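Local atomic coordinates of alanine racemase (Acinetobacter baumannii, PDB entry 4QHR), a protein that belongs to the alanine racemase family, pairing an N-terminal TIM-barrel domain with a C-terminal domain rich in beta strands. Residues 5-19 / 227-239. Numbering follows the deposited sequence.
Sequences TVYIDRQALQYNLNR and DLDLKPVMTFTAE
T5 and T237 form a hydrogen-bonded pair at one end of an antiparallel strand pairing, by which strand 5-8 joins the beta-rich domain before the chain runs into helix 10-23, on the TIM-barrel side. Their side chains lie side by side, and a water bridges the two hydroxyls. V6, branched and apolar, suits the face it shares with I8, M234 and F236, all buried: CG1 rests on M234, while CG2 lies 3.8 Å from F236 CD1. On the other face, Y7 turns its ring edge toward T237, CE1 lying 3.4 Å from OG1, and its backbone closes a second hydrogen-bonded pair with T235. D9, just past the strand, is the helix N-cap: its N reaches V233 O, and its acidic side chain suits the place by accepting from the first turn, A12 N meeting OD1 from above the carboxylate plane. A12 is small enough to let the helix settle against K231, and L13 CG packs on V233 CG1 at 3.7 Å. The straight K231 chain runs across the Y15 ring, which is placed by CG anti to the backbone N (chi1 -177°); CE stands 3.6 Å from the ring centroid, NZ adds a cation-pi contact, and the phenol OH donates to D229 OD1 at 2.7 Å. N16 OD1 accepts from K231 N on a lone pair, and ND2 donates to K231 O and L214 O. The R19 chain turns at chi2 (-81°) and chi3 (-63°), bringing its guanidinium edge to the Schellman motif ending helix 225-228: NH2 gives L228 O a nearly straight 2.8 Å bond, and NE a more bent one to D229 O, from above the carbonyl plane, at 2.9 Å.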
loop_
_atom_site.group_PDB
_atom_site.type_symbol
_atom_site.label_atom_id
_atom_site.label_comp_id
_atom_site.label_asym_id
_atom_site.label_seq_id
_atom_site.Cartn_x
_atom_site.Cartn_y
_atom_site.Cartn_z
ATOM N N THR A 5 1.447 6.011 12.795
ATOM C CA THR A 5 0.077 6.482 13.010
ATOM C C THR A 5 -0.512 7.300 11.834
ATOM O O THR A 5 0.147 8.098 11.205
ATOM C CB THR A 5 0.076 7.345 14.262
ATOM O OG1 THR A 5 0.781 6.663 15.297
ATOM C CG2 THR A 5 -1.332 7.617 14.763
ATOM N N VAL A 6 -1.781 7.066 11.573
ATOM C CA VAL A 6 -2.555 7.728 10.526
ATOM C C VAL A 6 -3.688 8.452 11.260
ATOM O O VAL A 6 -4.545 7.789 11.864
ATOM C CB VAL A 6 -3.133 6.737 9.539
ATOM C CG1 VAL A 6 -4.176 7.388 8.626
ATOM C CG2 VAL A 6 -2.027 6.064 8.692
ATOM N N TYR A 7 -3.645 9.773 11.220
ATOM C CA TYR A 7 -4.609 10.675 11.883
ATOM C C TYR A 7 -5.519 11.231 10.828
ATOM O O TYR A 7 -5.037 11.625 9.772
ATOM C CB TYR A 7 -3.910 11.896 12.514
ATOM C CG TYR A 7 -2.953 11.587 13.626
ATOM C CD1 TYR A 7 -1.607 11.342 13.361
ATOM C CD2 TYR A 7 -3.370 11.544 14.908
ATOM C CE1 TYR A 7 -0.712 11.066 14.365
ATOM C CE2 TYR A 7 -2.490 11.247 15.913
ATOM C CZ TYR A 7 -1.157 11.018 15.631
ATOM O OH TYR A 7 -0.262 10.732 16.611
ATOM N N ILE A 8 -6.800 11.301 11.138
ATOM C CA ILE A 8 -7.821 11.808 10.233
ATOM C C ILE A 8 -8.579 12.959 10.895
ATOM O O ILE A 8 -9.297 12.736 11.888
ATOM C CB ILE A 8 -8.828 10.676 9.850
ATOM C CG1 ILE A 8 -8.123 9.433 9.320
ATOM C CG2 ILE A 8 -9.825 11.197 8.814
ATOM C CD1 ILE A 8 -7.463 9.665 7.944
ATOM N N ASP A 9 -8.451 14.161 10.350
ATOM C CA ASP A 9 -9.066 15.421 10.869
ATOM C C ASP A 9 -10.482 15.617 10.305
ATOM O O ASP A 9 -10.644 15.928 9.135
ATOM C CB ASP A 9 -8.108 16.554 10.546
ATOM C CG ASP A 9 -8.611 17.956 10.889
ATOM O OD1 ASP A 9 -9.677 18.213 11.486
ATOM O OD2 ASP A 9 -7.821 18.865 10.511
ATOM N N ARG A 10 -11.488 15.385 11.166
ATOM C CA ARG A 10 -12.943 15.478 10.802
ATOM C C ARG A 10 -13.331 16.911 10.459
ATOM O O ARG A 10 -14.122 17.167 9.584
ATOM C CB ARG A 10 -13.852 14.963 11.954
ATOM N N GLN A 11 -12.734 17.874 11.112
ATOM C CA GLN A 11 -13.075 19.282 10.808
ATOM C C GLN A 11 -12.573 19.705 9.414
ATOM O O GLN A 11 -13.198 20.498 8.729
ATOM C CB GLN A 11 -12.540 20.234 11.867
ATOM C CG GLN A 11 -13.114 19.955 13.281
ATOM C CD GLN A 11 -12.679 18.604 13.894
ATOM O OE1 GLN A 11 -11.560 18.084 13.631
ATOM N NE2 GLN A 11 -13.571 18.008 14.700
ATOM N N ALA A 12 -11.415 19.192 9.026
ATOM C CA ALA A 12 -10.904 19.478 7.705
ATOM C C ALA A 12 -11.813 18.870 6.666
ATOM O O ALA A 12 -12.079 19.499 5.658
ATOM C CB ALA A 12 -9.479 18.949 7.589
ATOM N N LEU A 13 -12.258 17.623 6.862
ATOM C CA LEU A 13 -13.231 17.027 5.938
ATOM C C LEU A 13 -14.477 17.900 5.785
ATOM O O LEU A 13 -14.948 18.092 4.669
ATOM C CB LEU A 13 -13.710 15.647 6.386
ATOM C CG LEU A 13 -12.739 14.509 6.207
ATOM C CD1 LEU A 13 -13.107 13.347 7.118
ATOM C CD2 LEU A 13 -12.757 14.051 4.757
ATOM N N GLN A 14 -15.005 18.404 6.905
ATOM C CA GLN A 14 -16.205 19.262 6.851
ATOM C C GLN A 14 -15.907 20.520 6.090
ATOM O O GLN A 14 -16.709 21.022 5.335
ATOM C CB GLN A 14 -16.723 19.661 8.238
ATOM C CG GLN A 14 -17.160 18.489 9.062
ATOM C CD GLN A 14 -17.607 18.871 10.464
ATOM O OE1 GLN A 14 -16.958 19.639 11.167
ATOM N NE2 GLN A 14 -18.716 18.301 10.882
ATOM N N TYR A 15 -14.742 21.060 6.323
ATOM C CA TYR A 15 -14.354 22.302 5.664
ATOM C C TYR A 15 -14.266 22.154 4.121
ATOM O O TYR A 15 -14.690 23.025 3.362
ATOM C CB TYR A 15 -12.997 22.746 6.236
ATOM C CG TYR A 15 -12.507 24.036 5.714
ATOM C CD1 TYR A 15 -11.769 24.101 4.525
ATOM C CD2 TYR A 15 -12.774 25.219 6.394
ATOM C CE1 TYR A 15 -11.315 25.321 4.049
ATOM C CE2 TYR A 15 -12.307 26.422 5.925
ATOM C CZ TYR A 15 -11.586 26.470 4.760
ATOM O OH TYR A 15 -11.125 27.673 4.299
ATOM N N ASN A 16 -13.659 21.061 3.681
ATOM C CA ASN A 16 -13.464 20.828 2.250
ATOM C C ASN A 16 -14.785 20.519 1.593
ATOM O O ASN A 16 -15.023 20.912 0.464
ATOM C CB ASN A 16 -12.503 19.653 2.098
ATOM C CG ASN A 16 -11.136 19.936 2.673
ATOM O OD1 ASN A 16 -10.709 21.108 2.757
ATOM N ND2 ASN A 16 -10.420 18.885 3.033
ATOM N N LEU A 17 -15.672 19.814 2.302
ATOM C CA LEU A 17 -17.027 19.585 1.768
ATOM C C LEU A 17 -17.746 20.937 1.586
ATOM O O LEU A 17 -18.443 21.158 0.572
ATOM C CB LEU A 17 -17.825 18.662 2.669
ATOM C CG LEU A 17 -19.258 18.363 2.220
ATOM C CD1 LEU A 17 -19.364 17.873 0.792
ATOM C CD2 LEU A 17 -19.911 17.378 3.152
ATOM N N ASN A 18 -17.525 21.840 2.541
ATOM C CA ASN A 18 -18.088 23.152 2.475
ATOM C C ASN A 18 -17.501 23.945 1.332
ATOM O O ASN A 18 -18.217 24.765 0.740
ATOM C CB ASN A 18 -17.962 23.911 3.805
ATOM C CG ASN A 18 -18.754 25.207 3.782
ATOM O OD1 ASN A 18 -19.991 25.176 3.720
ATOM N ND2 ASN A 18 -18.077 26.311 3.770
ATOM N N ARG A 19 -16.226 23.722 1.003
ATOM C CA ARG A 19 -15.655 24.294 -0.187
ATOM C C ARG A 19 -16.390 23.868 -1.457
ATOM O O ARG A 19 -16.651 24.697 -2.353
ATOM C CB ARG A 19 -14.159 24.022 -0.309
ATOM C CG ARG A 19 -13.298 24.659 0.786
ATOM C CD ARG A 19 -12.999 26.147 0.541
ATOM N NE ARG A 19 -12.209 26.271 -0.686
ATOM C CZ ARG A 19 -12.567 26.909 -1.797
ATOM N NH1 ARG A 19 -13.737 27.583 -1.898
ATOM N NH2 ARG A 19 -11.722 26.937 -2.831
ATOM N N ASP A 227 -3.219 26.947 -2.339
ATOM C CA ASP A 227 -3.754 27.729 -3.475
ATOM C C ASP A 227 -5.232 27.503 -3.670
ATOM O O ASP A 227 -5.959 28.402 -4.140
ATOM C CB ASP A 227 -3.082 27.405 -4.811
ATOM C CG ASP A 227 -1.582 27.661 -4.815
ATOM O OD1 ASP A 227 -1.143 28.645 -4.158
ATOM O OD2 ASP A 227 -0.855 26.847 -5.461
ATOM N N LEU A 228 -5.682 26.308 -3.319
ATOM C CA LEU A 228 -7.045 25.921 -3.544
ATOM C C LEU A 228 -7.946 26.129 -2.379
ATOM O O LEU A 228 -9.140 25.891 -2.534
ATOM C CB LEU A 228 -7.099 24.427 -3.933
ATOM C CG LEU A 228 -6.332 24.039 -5.195
ATOM C CD1 LEU A 228 -6.369 22.504 -5.319
ATOM C CD2 LEU A 228 -6.902 24.685 -6.440
ATOM N N ASP A 229 -7.387 26.567 -1.253
ATOM C CA ASP A 229 -8.050 26.695 0.040
ATOM C C ASP A 229 -8.711 25.359 0.462
ATOM O O ASP A 229 -9.918 25.301 0.753
ATOM C CB ASP A 229 -9.049 27.885 0.114
ATOM C CG ASP A 229 -9.638 28.094 1.527
ATOM O OD1 ASP A 229 -9.059 27.732 2.598
ATOM O OD2 ASP A 229 -10.730 28.649 1.572
ATOM N N LEU A 230 -7.893 24.307 0.490
ATOM C CA LEU A 230 -8.322 23.020 1.061
ATOM C C LEU A 230 -7.461 22.644 2.266
ATOM O O LEU A 230 -6.266 23.003 2.317
ATOM C CB LEU A 230 -8.246 21.920 0.003
ATOM C CG LEU A 230 -9.084 22.107 -1.249
ATOM C CD1 LEU A 230 -8.604 21.173 -2.374
ATOM C CD2 LEU A 230 -10.540 21.798 -0.955
ATOM N N LYS A 231 -8.038 21.913 3.215
ATOM C CA LYS A 231 -7.323 21.494 4.412
ATOM C C LYS A 231 -6.934 20.007 4.378
ATOM O O LYS A 231 -7.818 19.147 4.341
ATOM C CB LYS A 231 -8.210 21.752 5.619
ATOM C CG LYS A 231 -8.248 23.234 5.920
ATOM C CD LYS A 231 -9.106 23.546 7.095
ATOM C CE LYS A 231 -9.097 25.072 7.222
ATOM N NZ LYS A 231 -9.898 25.299 8.431
ATOM N N PRO A 232 -5.616 19.705 4.408
ATOM C CA PRO A 232 -5.220 18.277 4.450
ATOM C C PRO A 232 -5.950 17.544 5.565
ATOM O O PRO A 232 -5.993 18.019 6.720
ATOM C CB PRO A 232 -3.710 18.341 4.706
ATOM C CG PRO A 232 -3.288 19.638 4.108
ATOM C CD PRO A 232 -4.449 20.591 4.282
ATOM N N VAL A 233 -6.494 16.382 5.251
ATOM C CA VAL A 233 -7.242 15.622 6.232
ATOM C C VAL A 233 -6.322 14.613 6.963
ATOM O O VAL A 233 -6.403 14.437 8.205
ATOM C CB VAL A 233 -8.408 14.925 5.536
ATOM C CG1 VAL A 233 -9.098 13.906 6.462
ATOM C CG2 VAL A 233 -9.405 15.927 5.007
ATOM N N MET A 234 -5.473 13.924 6.213
ATOM C CA MET A 234 -4.612 12.906 6.768
ATOM C C MET A 234 -3.237 13.456 7.163
ATOM O O MET A 234 -2.565 14.087 6.335
ATOM C CB MET A 234 -4.371 11.767 5.749
ATOM C CG MET A 234 -3.565 10.621 6.303
ATOM S SD MET A 234 -3.093 9.262 5.213
ATOM C CE MET A 234 -4.688 8.708 4.586
ATOM N N THR A 235 -2.832 13.146 8.394
ATOM C CA THR A 235 -1.423 13.232 8.793
ATOM C C THR A 235 -0.863 11.835 9.051
ATOM O O THR A 235 -1.448 11.028 9.836
ATOM C CB THR A 235 -1.261 14.123 10.018
ATOM O OG1 THR A 235 -1.911 15.360 9.740
ATOM C CG2 THR A 235 0.226 14.418 10.247
ATOM N N PHE A 236 0.275 11.527 8.432
ATOM C CA PHE A 236 0.899 10.194 8.539
ATOM C C PHE A 236 2.202 10.436 9.315
ATOM O O PHE A 236 3.092 11.151 8.843
ATOM C CB PHE A 236 1.133 9.653 7.119
ATOM C CG PHE A 236 1.690 8.232 7.021
ATOM C CD1 PHE A 236 1.508 7.250 8.014
ATOM C CD2 PHE A 236 2.353 7.864 5.873
ATOM C CE1 PHE A 236 2.026 5.960 7.836
ATOM C CE2 PHE A 236 2.879 6.600 5.696
ATOM C CZ PHE A 236 2.726 5.653 6.678
ATOM N N THR A 237 2.286 9.858 10.521
ATOM C CA THR A 237 3.474 10.003 11.385
ATOM C C THR A 237 4.183 8.716 11.807
ATOM O O THR A 237 3.652 7.625 11.743
ATOM C CB THR A 237 3.165 10.831 12.657
ATOM O OG1 THR A 237 2.424 10.051 13.612
ATOM C CG2 THR A 237 2.420 12.129 12.280
ATOM N N ALA A 238 5.443 8.882 12.239
ATOM C CA ALA A 238 6.212 7.836 12.887
ATOM C C ALA A 238 7.207 8.525 13.870
ATOM O O ALA A 238 7.089 9.711 14.133
ATOM C CB ALA A 238 6.910 6.933 11.856
ATOM N N GLU A 239 8.130 7.791 14.445
ATOM C CA GLU A 239 9.067 8.342 15.409
ATOM C C GLU A 239 10.489 7.908 15.125
ATOM O O GLU A 239 10.771 6.874 14.471
ATOM C CB GLU A 239 8.676 7.927 16.865
ATOM C CG GLU A 239 7.542 8.775 17.438
ATOM C CD GLU A 239 7.182 8.349 18.839
ATOM O OE1 GLU A 239 7.974 7.568 19.456
ATOM O OE2 GLU A 239 6.124 8.790 19.312
HETATM O O HOH W 1 3.432 7.801 15.038
#